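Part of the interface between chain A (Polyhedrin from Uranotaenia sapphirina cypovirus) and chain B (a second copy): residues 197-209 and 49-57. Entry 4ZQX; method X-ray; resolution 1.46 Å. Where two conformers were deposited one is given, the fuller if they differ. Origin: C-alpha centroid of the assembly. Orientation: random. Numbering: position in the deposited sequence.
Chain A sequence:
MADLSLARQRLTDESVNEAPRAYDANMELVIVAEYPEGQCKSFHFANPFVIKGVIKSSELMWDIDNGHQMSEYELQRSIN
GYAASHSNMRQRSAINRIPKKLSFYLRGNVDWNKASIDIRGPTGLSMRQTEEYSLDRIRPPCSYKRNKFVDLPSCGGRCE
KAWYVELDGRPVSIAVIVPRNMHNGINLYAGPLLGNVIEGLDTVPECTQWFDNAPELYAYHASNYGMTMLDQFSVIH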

# COMPACT_ATOMS: atom_id res chain seq x y z
N VAL A 197 17.74 5.92 4.26
CA VAL A 197 16.66 5.44 5.12
C VAL A 197 15.31 5.56 4.41
O VAL A 197 14.52 4.63 4.41
CB VAL A 197 16.64 6.21 6.46
CG1 VAL A 197 15.41 5.82 7.29
CG2 VAL A 197 17.93 5.97 7.24
N ILE A 198 15.05 6.71 3.78
CA ILE A 198 13.76 6.92 3.13
C ILE A 198 13.55 5.88 2.03
O ILE A 198 12.45 5.36 1.86
CB ILE A 198 13.61 8.36 2.59
CG1 ILE A 198 13.44 9.33 3.77
CG2 ILE A 198 12.42 8.47 1.65
CD1 ILE A 198 13.40 10.79 3.39
N GLU A 199 14.62 5.56 1.31
CA GLU A 199 14.54 4.58 0.24
C GLU A 199 14.17 3.19 0.75
O GLU A 199 13.61 2.38 0.01
CB GLU A 199 15.88 4.52 -0.51
CG GLU A 199 16.05 5.69 -1.45
CD GLU A 199 17.49 5.96 -1.86
OE1 GLU A 199 18.38 5.17 -1.52
OE2 GLU A 199 17.72 7.00 -2.52
N GLY A 200 14.49 2.91 2.01
CA GLY A 200 14.25 1.59 2.58
C GLY A 200 12.89 1.38 3.23
O GLY A 200 12.50 0.25 3.51
N LEU A 201 12.16 2.46 3.46
CA LEU A 201 10.83 2.38 4.05
C LEU A 201 9.86 1.67 3.12
O LEU A 201 9.85 1.92 1.92
CB LEU A 201 10.31 3.79 4.32
CG LEU A 201 11.08 4.63 5.35
CD1 LEU A 201 10.47 6.01 5.46
CD2 LEU A 201 11.09 3.95 6.71
N ASP A 202 9.05 0.76 3.68
CA ASP A 202 7.93 0.17 2.95
C ASP A 202 8.38 -0.63 1.72
O ASP A 202 7.74 -0.55 0.67
CB ASP A 202 6.95 1.27 2.49
CG ASP A 202 6.56 2.23 3.61
OD1 ASP A 202 6.19 1.78 4.70
OD2 ASP A 202 6.63 3.46 3.38
N THR A 203 9.46 -1.40 1.85
CA THR A 203 10.01 -2.14 0.71
C THR A 203 9.94 -3.67 0.85
O THR A 203 10.44 -4.38 -0.02
CB THR A 203 11.47 -1.72 0.45
OG1 THR A 203 12.24 -1.95 1.62
CG2 THR A 203 11.56 -0.24 0.11
N VAL A 204 9.33 -4.17 1.93
CA VAL A 204 9.29 -5.61 2.15
C VAL A 204 7.87 -6.14 1.91
O VAL A 204 6.90 -5.59 2.44
CB VAL A 204 9.75 -5.97 3.58
CG1 VAL A 204 9.84 -7.48 3.74
CG2 VAL A 204 11.09 -5.28 3.90
N PRO A 205 7.74 -7.19 1.09
CA PRO A 205 6.40 -7.75 0.86
C PRO A 205 5.76 -8.28 2.14
O PRO A 205 6.44 -8.92 2.94
CB PRO A 205 6.66 -8.92 -0.11
CG PRO A 205 7.99 -8.68 -0.70
CD PRO A 205 8.78 -7.89 0.31
N GLU A 206 4.48 -7.99 2.31
CA GLU A 206 3.64 -8.54 3.38
C GLU A 206 3.29 -9.99 3.06
O GLU A 206 3.41 -10.44 1.91
CB GLU A 206 2.35 -7.71 3.49
CG GLU A 206 1.42 -8.03 4.68
CD GLU A 206 0.31 -9.05 4.38
OE1 GLU A 206 -0.21 -9.63 5.35
OE2 GLU A 206 -0.05 -9.25 3.20
N CYS A 207 2.85 -10.74 4.07
CA CYS A 207 2.33 -12.08 3.84
C CYS A 207 1.22 -12.42 4.83
O CYS A 207 1.40 -12.31 6.04
CB CYS A 207 3.45 -13.12 3.92
SG CYS A 207 2.88 -14.81 3.53
N THR A 208 0.08 -12.85 4.28
CA THR A 208 -1.09 -13.25 5.05
C THR A 208 -1.25 -14.75 4.90
O THR A 208 -1.18 -15.28 3.78
CB THR A 208 -2.37 -12.57 4.52
OG1 THR A 208 -2.24 -11.15 4.60
CG2 THR A 208 -3.62 -13.01 5.30
N GLN A 209 -1.49 -15.44 6.02
CA GLN A 209 -1.73 -16.88 5.99
C GLN A 209 -2.95 -17.24 6.82
O GLN A 209 -3.27 -16.56 7.80
CB GLN A 209 -0.51 -17.65 6.49
CG GLN A 209 0.68 -17.60 5.54
CD GLN A 209 1.94 -18.20 6.15
OE1 GLN A 209 2.44 -17.71 7.16
NE2 GLN A 209 2.46 -19.26 5.55
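Chain B (49-57) FVIKGVIKS

A short extended strand of chain B lies along the last part of a helix and the loop that follows in chain A, held by two lysines with an apolar patch between them. Chain B is a strand from Val B50 to Ile B55. Chain A leaves a helix, passes through a type II turn from Gly A200 to Thr A203, and enters a strand at Cys A207. The two stretches run in the same general direction. Near the start, the CA atoms of Glu A199 and Val B50 are 6.4 Å apart. Further along, the CA atoms of Pro A205 and Lys B56 are 5.4 Å apart. No backbone hydrogen bond joins the two stretches, so this is not sheet pairing.

The strand alternates. Val B50, Lys B52 and Val B54 point toward chain A. Ile B55 points away, and Ile B51 is out of reach.

Val B50 sits against the side chain of Glu A199, with Val B50 CG2 3.6 Å from Glu A199 CG. Water 1 also links the chains here. It lies 2.7 Å from Glu A199 OE2 and 3.1 Å from Phe B49 O, within hydrogen-bonding reach of both.

Lys B52 is the main polar anchor. Its side chain is nearly fully extended (m, t, t, t), which carries the ammonium group to the turn. Lys B52 NZ donates to Ile A198 O at 2.9 Å and to Leu A201 O at 2.7 Å. The first carbonyl belongs to the helix, the second to the turn. Lys B52 NZ also donates to water 2 at 2.7 Å, and that water donates to Asp A202 OD2 at 2.9 Å. The carboxylate is thus reached through water; the direct separation from Lys B52 NZ to Asp A202 OD2 is 4.6 Å. Thr A203 CG2 packs 4.0 Å from Lys B52 CD.

Val B54 covers the next part of the loop. Val B54 CG2 lies 3.8 Å from Thr A203 O, and Val B54 CG1 lies 3.6 Å from Pro A205 CA. Pro A205 points toward the strand, and its CG is 4.0 Å from Val B54 CG1.

Beyond the strand, Lys B56 starts sideways, but its end comes nearer. Lys B56 NZ forms a salt bridge with Glu A206 OE2 at 2.9 Å. The other carboxylate oxygen, Glu A206 OE1, accepts from Thr A208 OG1 at 2.6 Å. Water 3 donates to Glu A206 O at 3.2 Å and accepts from Ser B57 N at 3.1 Å.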

# COMPACT_ATOMS: atom_id res chain seq x y z
N PHE B 49 11.07 9.99 -7.39
CA PHE B 49 12.16 10.03 -6.41
C PHE B 49 12.67 8.64 -6.00
O PHE B 49 13.88 8.38 -6.00
CB PHE B 49 11.69 10.82 -5.20
CG PHE B 49 11.15 12.18 -5.56
CD1 PHE B 49 12.00 13.15 -6.05
CD2 PHE B 49 9.80 12.47 -5.45
CE1 PHE B 49 11.53 14.39 -6.41
CE2 PHE B 49 9.32 13.71 -5.80
CZ PHE B 49 10.18 14.67 -6.28
N VAL B 50 11.76 7.75 -5.65
CA VAL B 50 12.09 6.36 -5.39
C VAL B 50 10.94 5.48 -5.83
O VAL B 50 9.84 5.60 -5.29
CB VAL B 50 12.33 6.07 -3.87
CG1 VAL B 50 12.94 4.69 -3.73
CG2 VAL B 50 13.21 7.11 -3.24
N ILE B 51 11.17 4.61 -6.81
CA ILE B 51 10.16 3.60 -7.15
C ILE B 51 10.31 2.47 -6.14
O ILE B 51 11.42 2.01 -5.90
CB ILE B 51 10.31 2.98 -8.55
CG1 ILE B 51 10.39 4.06 -9.64
CG2 ILE B 51 9.14 2.00 -8.82
CD1 ILE B 51 10.61 3.49 -11.03
N LYS B 52 9.19 2.04 -5.56
CA LYS B 52 9.18 0.89 -4.67
C LYS B 52 8.25 -0.17 -5.26
O LYS B 52 7.04 -0.08 -5.13
CB LYS B 52 8.73 1.31 -3.27
CG LYS B 52 9.72 2.27 -2.65
CD LYS B 52 9.30 2.79 -1.31
CE LYS B 52 10.35 3.78 -0.81
NZ LYS B 52 10.16 4.24 0.58
N GLY B 53 8.84 -1.14 -5.96
CA GLY B 53 8.09 -2.19 -6.63
C GLY B 53 8.08 -3.41 -5.75
O GLY B 53 9.06 -4.14 -5.67
N VAL B 54 6.97 -3.61 -5.04
CA VAL B 54 6.87 -4.65 -4.02
C VAL B 54 5.75 -5.58 -4.40
O VAL B 54 4.60 -5.14 -4.50
CB VAL B 54 6.57 -4.03 -2.63
CG1 VAL B 54 6.44 -5.13 -1.56
CG2 VAL B 54 7.65 -3.01 -2.27
N ILE B 55 6.09 -6.85 -4.62
CA ILE B 55 5.14 -7.85 -5.09
C ILE B 55 5.17 -9.08 -4.19
O ILE B 55 6.23 -9.68 -3.98
CB ILE B 55 5.43 -8.27 -6.55
CG1 ILE B 55 5.47 -7.03 -7.47
CG2 ILE B 55 4.37 -9.26 -7.04
CD1 ILE B 55 5.83 -7.32 -8.92
N LYS B 56 4.01 -9.45 -3.67
CA LYS B 56 3.86 -10.65 -2.86
C LYS B 56 3.96 -11.90 -3.72
O LYS B 56 3.66 -11.88 -4.92
CB LYS B 56 2.49 -10.63 -2.17
CG LYS B 56 2.32 -9.46 -1.21
CD LYS B 56 0.87 -9.23 -0.79
CE LYS B 56 0.32 -10.35 0.05
NZ LYS B 56 -1.04 -10.04 0.57
N SER B 57 4.35 -13.01 -3.12
CA SER B 57 4.43 -14.25 -3.88
C SER B 57 3.06 -14.66 -4.45
O SER B 57 2.98 -15.23 -5.54
CB SER B 57 4.99 -15.35 -2.99
OG SER B 57 4.15 -15.55 -1.87
O HOH W 1 16.12 8.67 -3.85
O HOH W 2 7.76 5.12 1.34
O HOH W 3 4.60 -12.67 0.00